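Local coordinates for PadR family transcriptional regulator (Listeria monocytogenes, PDB 6ABQ), which probably binds DNA through a winged helix-turn-helix domain and regulates transcription as a dimeric, ligand-responsive member of the PadR family, at residues M21-I26 with K63-I68; T52-L57 with P77-Y82. All blocks are in the same frame, centred on the assembly; numbering follows the deposited sequence.

Interaction 1 of 2, residues M21-I26 with K63-I68; sequences MILERI and KGLVEI
Leu23 and Ile26, one helical turn apart on helix 17-27, meet Leu65 and Val66 where the chain enters the wing of a winged helix-turn-helix domain. All four side chains are buried and purely aliphatic, and the contact consists of two separate methyl meetings. In the first, Leu23 straddles one methyl of its partner: CD1 and CD2 both lie 4.1 Å from Leu65 CD1, and the two side chains cross obliquely. Leu23 CD2 also reaches the root of that side chain, 4.1 Å from Leu65 CB. Leu23 does not aim straight at the strand; its CG lies beside the backbone N and opposite the carbonyl carbon (chi1 -70°), and the methyl fork at the end closes the distance. Leu65 points toward the helix and meets it with CD1. Leu60 of helix 50-62 touches both leucines, so three elements share this corner.

Leu65 follows the Schellman motif at Gly64, whose positive phi (79°) takes the chain out of the preceding helix; strand 66-72 begins at Val66. Backbone bonds from Leu65 to Ser85 and from Glu67 to Thr83 pair this start with strand 78-84 and the residue just after it.

The second meeting lies one turn further along the helix. Ile26 extends its longer branch, with CD1 nearly in line with the chain (chi2 171°), toward the strand, and the two side chains cross at about a right angle. Val66 CG2 packs on Tyr82 of the adjacent strand, and CG1 faces Ile26, which leaves a single point of touch: Ile26 CD1 against Val66 CG1, at 4.1 Å.

Interaction 2 of 2, residues T52-L57 with P77-Y82; sequences TVYTIL and PPRKFY
Leu57 of helix 50-62 lies over the ring of Tyr82 on strand 78-84, and this apolar meeting of two buried side chains makes up most of the contact. The CH-pi part comes from Leu57 CD2, which stands 4.1 Å from the centroid of the Tyr82 ring and only 7° off its normal, so the methyl sits almost over the ring centre. The other methyl takes the phenol end of the same ring: Leu57 CD1 is 3.8 Å from Tyr82 CE1. Leu57 CB, 4.1 Å from Tyr82 CZ, completes the cover, so the leucine spans the ring from centre to hydroxyl end. With CG anti to the carbonyl carbon (chi1 -69°), the methyl fork of Leu57 is laid across the ring. The Tyr82 hydroxyl is hydrogen-bonded to Glu61, about one turn further along the same helix, which ties the far end of the ring to the helix as well.

The polar part is at the outer end and is indirect. Tyr54 OH lies at the edge of the Arg79 guanidinium, near its plane, but 4.3 Å from Arg79 NH1, and a water bridges them. That water donates to Tyr54 OH at 2.7 Å and accepts a weak bond from Arg79 NH1 at 3.0 Å. The tyrosine hydroxyl has a stronger partner in Glu50, at the start of its own helix.

A helix packed beside a two-stranded antiparallel hairpin is characteristic of the winged helix-turn-helix; here Leu57 on Tyr82 makes the join, between helix 50-62, the probable DNA-recognition helix, and the wing formed by strands 66-72 and 78-84.

In the fold
Both contacts fasten helices to the same two-stranded wing, each from a different helix and to a different strand. Interaction 1 joins helix 17-27 to the beginning of strand 66-72; it is buried throughout, close to the middle of the chain, and wholly aliphatic. Interaction 2 joins helix 50-62 to strand 78-84 further out: it is mostly a buried leucine-on-ring contact, with a small water-bridged polar rim. Their centres lie about 10 Å apart, and Tyr82 links them, since Ile26, Val66 and Ile68 of interaction 1 all pack on it. Ile22 packs on Ile56, joining helices 17-27 and 50-62 directly. The second subunit approaches interaction 1, at Met21 and Glu24.

Interaction 1 of 2, residues M21-I26 with K63-I68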
ATOM      1  N   MET B  21       8.981  -1.470  -5.725  1.00 19.02           N
ATOM      2  CA  MET B  21       8.918  -1.598  -7.185  1.00 17.37           C
ATOM      3  C   MET B  21      10.062  -0.862  -7.867  1.00 14.69           C
ATOM      4  O   MET B  21      10.712  -1.415  -8.761  1.00 14.20           O
ATOM      5  CB  MET B  21       7.566  -1.112  -7.733  1.00 17.61           C
ATOM      6  CG  MET B  21       6.348  -1.942  -7.339  1.00 20.74           C
ATOM      7  SD  MET B  21       6.452  -3.658  -7.873  1.00 22.89           S
ATOM      8  CE  MET B  21       7.261  -4.424  -6.472  1.00 24.97           C
ATOM      9  N   ILE B  22      10.307   0.367  -7.416  1.00 13.63           N
ATOM     10  CA  ILE B  22      11.346   1.229  -7.974  1.00 11.70           C
ATOM     11  C   ILE B  22      12.736   0.630  -7.721  1.00 11.65           C
ATOM     12  O   ILE B  22      13.525   0.507  -8.657  1.00 10.82           O
ATOM     13  CB  ILE B  22      11.198   2.695  -7.482  1.00 11.47           C
ATOM     14  CG1 ILE B  22       9.870   3.272  -8.005  1.00 11.76           C
ATOM     15  CG2 ILE B  22      12.374   3.547  -7.954  1.00 10.24           C
ATOM     16  CD1 ILE B  22       9.438   4.597  -7.415  1.00 12.58           C
ATOM     17  N   LEU B  23      13.004   0.227  -6.475  1.00 13.11           N
ATOM     18  CA  LEU B  23      14.229  -0.492  -6.126  1.00 13.81           C
ATOM     19  C   LEU B  23      14.426  -1.749  -6.993  1.00 14.35           C
ATOM     20  O   LEU B  23      15.534  -1.988  -7.488  1.00 14.10           O
ATOM     21  CB  LEU B  23      14.269  -0.847  -4.622  1.00 16.23           C
ATOM     22  CG  LEU B  23      14.452   0.257  -3.564  1.00 16.81           C
ATOM     23  CD1 LEU B  23      14.199  -0.288  -2.165  1.00 20.12           C
ATOM     24  CD2 LEU B  23      15.820   0.919  -3.625  1.00 15.92           C
ATOM     25  N   GLU B  24      13.350  -2.518  -7.191  1.00 15.55           N
ATOM     26  CA  GLU B  24      13.364  -3.703  -8.065  1.00 16.79           C
ATOM     27  C   GLU B  24      13.742  -3.370  -9.508  1.00 15.22           C
ATOM     28  O   GLU B  24      14.566  -4.062 -10.096  1.00 16.14           O
ATOM     29  CB  GLU B  24      12.025  -4.459  -8.004  1.00 18.87           C
ATOM     30  CG  GLU B  24      11.927  -5.685  -8.914  1.00 20.91           C
ATOM     31  CD  GLU B  24      12.764  -6.879  -8.456  1.00 23.69           C
ATOM     32  OE1 GLU B  24      12.985  -7.069  -7.244  1.00 25.11           O
ATOM     33  OE2 GLU B  24      13.200  -7.649  -9.329  1.00 25.06           O
ATOM     34  N   ARG B  25      13.146  -2.311 -10.060  1.00 13.48           N
ATOM     35  CA  ARG B  25      13.469  -1.833 -11.403  1.00 12.52           C
ATOM     36  C   ARG B  25      14.929  -1.353 -11.502  1.00 11.77           C
ATOM     37  O   ARG B  25      15.617  -1.673 -12.477  1.00 12.46           O
ATOM     38  CB  ARG B  25      12.484  -0.734 -11.844  1.00 11.44           C
ATOM     39  CG  ARG B  25      12.809  -0.036 -13.168  1.00 10.97           C
ATOM     40  CD  ARG B  25      12.801  -0.996 -14.358  1.00 12.66           C
ATOM     41  NE  ARG B  25      13.351  -0.384 -15.563  1.00 12.95           N
ATOM     42  CZ  ARG B  25      14.647  -0.332 -15.876  1.00 13.26           C
ATOM     43  NH1 ARG B  25      15.569  -0.864 -15.083  1.00 13.17           N
ATOM     44  NH2 ARG B  25      15.023   0.255 -17.004  1.00 14.20           N
ATOM     45  N   ILE B  26      15.388  -0.609 -10.493  1.00 10.94           N
ATOM     46  CA  ILE B  26      16.782  -0.123 -10.442  1.00 10.70           C
ATOM     47  C   ILE B  26      17.791  -1.287 -10.349  1.00 12.30           C
ATOM     48  O   ILE B  26      18.849  -1.249 -10.995  1.00 12.79           O
ATOM     49  CB  ILE B  26      16.992   0.948  -9.331  1.00 10.12           C
ATOM     50  CG1 ILE B  26      16.084   2.168  -9.574  1.00  9.16           C
ATOM     51  CG2 ILE B  26      18.442   1.416  -9.278  1.00 10.39           C
ATOM     52  CD1 ILE B  26      16.047   3.187  -8.440  1.00  9.35           C
ATOM     53  N   LYS B  63      17.965   7.512   2.168  1.00 18.09           N
ATOM     54  CA  LYS B  63      18.052   6.164   2.734  1.00 18.52           C
ATOM     55  C   LYS B  63      19.404   5.476   2.474  1.00 18.53           C
ATOM     56  O   LYS B  63      19.726   4.481   3.117  1.00 19.43           O
ATOM     57  CB  LYS B  63      16.901   5.297   2.223  1.00 17.92           C
ATOM     58  CG  LYS B  63      15.553   5.564   2.878  1.00 18.76           C
ATOM     59  CD  LYS B  63      14.556   4.450   2.601  1.00 18.84           C
ATOM     60  CE  LYS B  63      13.232   4.733   3.295  1.00 20.11           C
ATOM     61  NZ  LYS B  63      12.309   3.563   3.240  1.00 20.83           N
ATOM     62  N   GLY B  64      20.187   6.013   1.535  1.00 17.85           N
ATOM     63  CA  GLY B  64      21.516   5.489   1.214  1.00 18.22           C
ATOM     64  C   GLY B  64      21.488   4.249   0.342  1.00 17.67           C
ATOM     65  O   GLY B  64      22.438   3.465   0.342  1.00 18.53           O
ATOM     66  N   LEU B  65      20.407   4.099  -0.424  1.00 16.56           N
ATOM     67  CA  LEU B  65      20.122   2.877  -1.188  1.00 16.39           C
ATOM     68  C   LEU B  65      20.514   2.918  -2.673  1.00 15.68           C
ATOM     69  O   LEU B  65      20.476   1.883  -3.360  1.00 15.95           O
ATOM     70  CB  LEU B  65      18.632   2.497  -1.040  1.00 16.19           C
ATOM     71  CG  LEU B  65      18.008   2.426   0.364  1.00 17.16           C
ATOM     72  CD1 LEU B  65      16.537   2.070   0.251  1.00 17.19           C
ATOM     73  CD2 LEU B  65      18.722   1.464   1.313  1.00 18.65           C
ATOM     74  N   VAL B  66      20.882   4.104  -3.162  1.00 15.10           N
ATOM     75  CA  VAL B  66      21.145   4.319  -4.594  1.00 14.56           C
ATOM     76  C   VAL B  66      22.426   5.100  -4.858  1.00 15.11           C
ATOM     77  O   VAL B  66      22.868   5.893  -4.031  1.00 15.63           O
ATOM     78  CB  VAL B  66      19.960   4.999  -5.350  1.00 13.45           C
ATOM     79  CG1 VAL B  66      18.772   4.052  -5.495  1.00 13.28           C
ATOM     80  CG2 VAL B  66      19.545   6.319  -4.699  1.00 13.29           C
ATOM     81  N   GLU B  67      22.998   4.860  -6.037  1.00 15.30           N
ATOM     82  CA  GLU B  67      24.182   5.555  -6.526  1.00 16.13           C
ATOM     83  C   GLU B  67      23.827   6.323  -7.799  1.00 15.47           C
ATOM     84  O   GLU B  67      23.079   5.820  -8.642  1.00 14.82           O
ATOM     85  CB  GLU B  67      25.305   4.554  -6.765  1.00 17.58           C
ATOM     86  CG  GLU B  67      25.727   3.849  -5.479  1.00 18.57           C
ATOM     87  CD  GLU B  67      26.877   2.879  -5.648  1.00 20.47           C
ATOM     88  OE1 GLU B  67      27.802   3.144  -6.444  1.00 21.51           O
ATOM     89  OE2 GLU B  67      26.867   1.845  -4.951  1.00 21.27           O
ATOM     90  N   ILE B  68      24.339   7.548  -7.915  1.00 15.94           N
ATOM     91  CA  ILE B  68      23.886   8.483  -8.944  1.00 15.51           C
ATOM     92  C   ILE B  68      24.997   8.862  -9.936  1.00 16.80           C
ATOM     93  O   ILE B  68      26.047   9.369  -9.542  1.00 18.18           O
ATOM     94  CB  ILE B  68      23.247   9.770  -8.343  1.00 15.27           C
ATOM     95  CG1 ILE B  68      22.213   9.448  -7.258  1.00 14.47           C
ATOM     96  CG2 ILE B  68      22.578  10.611  -9.425  1.00 14.95           C
ATOM     97  CD1 ILE B  68      22.676   9.730  -5.842  1.00 15.34           C
TER

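Interaction 2 of 2, residues T52-L57 with P77-Y82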
ATOM      1  N   THR B  52       6.238  12.514  -8.954  1.00 19.11           N
ATOM      2  CA  THR B  52       6.171  11.625  -7.782  1.00 19.02           C
ATOM      3  C   THR B  52       7.408  10.713  -7.706  1.00 17.12           C
ATOM      4  O   THR B  52       8.011  10.580  -6.627  1.00 16.88           O
ATOM      5  CB  THR B  52       4.854  10.803  -7.727  1.00 20.32           C
ATOM      6  OG1 THR B  52       3.732  11.688  -7.846  1.00 22.41           O
ATOM      7  CG2 THR B  52       4.723  10.019  -6.405  1.00 20.76           C
ATOM      8  N   VAL B  53       7.785  10.117  -8.844  1.00 16.09           N
ATOM      9  CA  VAL B  53       8.964   9.232  -8.925  1.00 14.69           C
ATOM     10  C   VAL B  53      10.234   9.953  -8.438  1.00 14.03           C
ATOM     11  O   VAL B  53      11.023   9.367  -7.700  1.00 13.50           O
ATOM     12  CB  VAL B  53       9.134   8.589 -10.339  1.00 14.20           C
ATOM     13  CG1 VAL B  53      10.518   7.976 -10.529  1.00 13.10           C
ATOM     14  CG2 VAL B  53       8.075   7.517 -10.565  1.00 15.08           C
ATOM     15  N   TYR B  54      10.388  11.224  -8.822  1.00 14.40           N
ATOM     16  CA  TYR B  54      11.500  12.063  -8.365  1.00 14.34           C
ATOM     17  C   TYR B  54      11.593  12.191  -6.843  1.00 14.94           C
ATOM     18  O   TYR B  54      12.692  12.072  -6.292  1.00 14.56           O
ATOM     19  CB  TYR B  54      11.474  13.448  -9.032  1.00 15.24           C
ATOM     20  CG  TYR B  54      11.829  13.425 -10.513  1.00 14.74           C
ATOM     21  CD1 TYR B  54      12.926  12.686 -10.980  1.00 13.67           C
ATOM     22  CD2 TYR B  54      11.074  14.152 -11.448  1.00 15.68           C
ATOM     23  CE1 TYR B  54      13.254  12.659 -12.329  1.00 13.55           C
ATOM     24  CE2 TYR B  54      11.402  14.140 -12.796  1.00 15.49           C
ATOM     25  CZ  TYR B  54      12.489  13.393 -13.228  1.00 14.42           C
ATOM     26  OH  TYR B  54      12.815  13.364 -14.557  1.00 14.54           O
ATOM     27  N   THR B  55      10.448  12.402  -6.179  1.00 16.14           N
ATOM     28  CA  THR B  55      10.384  12.478  -4.702  1.00 17.10           C
ATOM     29  C   THR B  55      10.860  11.173  -4.044  1.00 16.26           C
ATOM     30  O   THR B  55      11.579  11.201  -3.048  1.00 16.52           O
ATOM     31  CB  THR B  55       8.972  12.841  -4.154  1.00 18.96           C
ATOM     32  OG1 THR B  55       8.101  11.706  -4.233  1.00 18.86           O
ATOM     33  CG2 THR B  55       8.345  14.027  -4.885  1.00 20.17           C
ATOM     34  N   ILE B  56      10.459  10.041  -4.623  1.00 15.56           N
ATOM     35  CA  ILE B  56      10.830   8.715  -4.115  1.00 15.12           C
ATOM     36  C   ILE B  56      12.326   8.449  -4.324  1.00 14.03           C
ATOM     37  O   ILE B  56      12.994   7.915  -3.429  1.00 14.15           O
ATOM     38  CB  ILE B  56       9.942   7.580  -4.693  1.00 15.23           C
ATOM     39  CG1 ILE B  56       8.471   7.809  -4.282  1.00 16.82           C
ATOM     40  CG2 ILE B  56      10.428   6.215  -4.203  1.00 15.12           C
ATOM     41  CD1 ILE B  56       7.440   7.051  -5.104  1.00 17.37           C
ATOM     42  N   LEU B  57      12.841   8.839  -5.488  1.00 13.27           N
ATOM     43  CA  LEU B  57      14.280   8.796  -5.755  1.00 12.65           C
ATOM     44  C   LEU B  57      15.093   9.618  -4.742  1.00 13.25           C
ATOM     45  O   LEU B  57      16.139   9.163  -4.276  1.00 13.25           O
ATOM     46  CB  LEU B  57      14.590   9.219  -7.198  1.00 12.17           C
ATOM     47  CG  LEU B  57      14.154   8.275  -8.340  1.00 11.77           C
ATOM     48  CD1 LEU B  57      14.391   8.927  -9.691  1.00 11.65           C
ATOM     49  CD2 LEU B  57      14.820   6.904  -8.278  1.00 11.62           C
ATOM     50  N   PRO B  77      19.462  13.825 -24.271  1.00 22.92           N
ATOM     51  CA  PRO B  77      19.530  14.656 -23.054  1.00 22.18           C
ATOM     52  C   PRO B  77      20.217  13.988 -21.860  1.00 20.92           C
ATOM     53  O   PRO B  77      20.106  12.761 -21.704  1.00 19.94           O
ATOM     54  CB  PRO B  77      18.056  14.916 -22.724  1.00 21.25           C
ATOM     55  CG  PRO B  77      17.357  14.804 -24.039  1.00 22.27           C
ATOM     56  CD  PRO B  77      18.059  13.657 -24.708  1.00 22.56           C
ATOM     57  N   PRO B  78      20.929  14.782 -21.019  1.00 21.28           N
ATOM     58  CA  PRO B  78      21.515  14.193 -19.810  1.00 20.25           C
ATOM     59  C   PRO B  78      20.442  13.692 -18.849  1.00 18.32           C
ATOM     60  O   PRO B  78      19.364  14.295 -18.745  1.00 18.02           O
ATOM     61  CB  PRO B  78      22.285  15.357 -19.173  1.00 21.44           C
ATOM     62  CG  PRO B  78      22.432  16.371 -20.256  1.00 23.46           C
ATOM     63  CD  PRO B  78      21.203  16.229 -21.100  1.00 22.92           C
ATOM     64  N   ARG B  79      20.739  12.580 -18.177  1.00 17.34           N
ATOM     65  CA  ARG B  79      19.859  12.020 -17.158  1.00 15.80           C
ATOM     66  C   ARG B  79      20.663  11.632 -15.931  1.00 15.46           C
ATOM     67  O   ARG B  79      21.872  11.385 -16.031  1.00 16.32           O
ATOM     68  CB  ARG B  79      19.103  10.790 -17.690  1.00 15.21           C
ATOM     69  CG  ARG B  79      18.203  11.030 -18.889  1.00 15.71           C
ATOM     70  CD  ARG B  79      16.985  11.882 -18.570  1.00 15.41           C
ATOM     71  NE  ARG B  79      16.098  12.011 -19.729  1.00 16.12           N
ATOM     72  CZ  ARG B  79      14.865  12.511 -19.683  1.00 16.23           C
ATOM     73  NH1 ARG B  79      14.350  12.934 -18.532  1.00 15.70           N
ATOM     74  NH2 ARG B  79      14.135  12.586 -20.791  1.00 17.17           N
ATOM     75  N   LYS B  80      19.990  11.589 -14.782  1.00 14.50           N
ATOM     76  CA  LYS B  80      20.569  11.042 -13.566  1.00 14.18           C
ATOM     77  C   LYS B  80      20.279   9.546 -13.522  1.00 13.49           C
ATOM     78  O   LYS B  80      19.126   9.132 -13.407  1.00 12.77           O
ATOM     79  CB  LYS B  80      20.022  11.742 -12.325  1.00 13.92           C
ATOM     80  CG  LYS B  80      20.725  13.048 -11.971  1.00 15.15           C
ATOM     81  CD  LYS B  80      19.776  14.220 -12.108  1.00 15.60           C
ATOM     82  CE  LYS B  80      19.989  15.269 -11.031  1.00 16.73           C
ATOM     83  NZ  LYS B  80      21.249  16.038 -11.223  1.00 18.40           N
ATOM     84  N   PHE B  81      21.329   8.745 -13.649  1.00 14.11           N
ATOM     85  CA  PHE B  81      21.199   7.295 -13.676  1.00 14.02           C
ATOM     86  C   PHE B  81      21.421   6.743 -12.280  1.00 13.79           C
ATOM     87  O   PHE B  81      22.446   7.015 -11.638  1.00 14.41           O
ATOM     88  CB  PHE B  81      22.172   6.663 -14.670  1.00 15.34           C
ATOM     89  CG  PHE B  81      21.759   6.800 -16.112  1.00 15.78           C
ATOM     90  CD1 PHE B  81      21.998   7.982 -16.820  1.00 16.26           C
ATOM     91  CD2 PHE B  81      21.155   5.736 -16.778  1.00 16.06           C
ATOM     92  CE1 PHE B  81      21.634   8.098 -18.163  1.00 16.92           C
ATOM     93  CE2 PHE B  81      20.795   5.844 -18.122  1.00 16.77           C
ATOM     94  CZ  PHE B  81      21.031   7.029 -18.814  1.00 17.14           C
ATOM     95  N   TYR B  82      20.438   5.975 -11.826  1.00 13.18           N
ATOM     96  CA  TYR B  82      20.465   5.350 -10.521  1.00 13.13           C
ATOM     97  C   TYR B  82      20.809   3.876 -10.640  1.00 14.00           C
ATOM     98  O   TYR B  82      20.275   3.179 -11.507  1.00 14.28           O
ATOM     99  CB  TYR B  82      19.121   5.544  -9.809  1.00 12.33           C
ATOM    100  CG  TYR B  82      18.823   6.995  -9.472  1.00 11.96           C
ATOM    101  CD1 TYR B  82      18.394   7.899 -10.461  1.00 11.82           C
ATOM    102  CD2 TYR B  82      18.987   7.473  -8.169  1.00 12.10           C
ATOM    103  CE1 TYR B  82      18.133   9.228 -10.153  1.00 11.91           C
ATOM    104  CE2 TYR B  82      18.723   8.802  -7.848  1.00 12.23           C
ATOM    105  CZ  TYR B  82      18.298   9.669  -8.839  1.00 12.17           C
ATOM    106  OH  TYR B  82      18.039  10.969  -8.524  1.00 12.70           O
TER
HETATM  107  O   HOH W   1      14.308  11.548 -15.865  1.00  4.09           O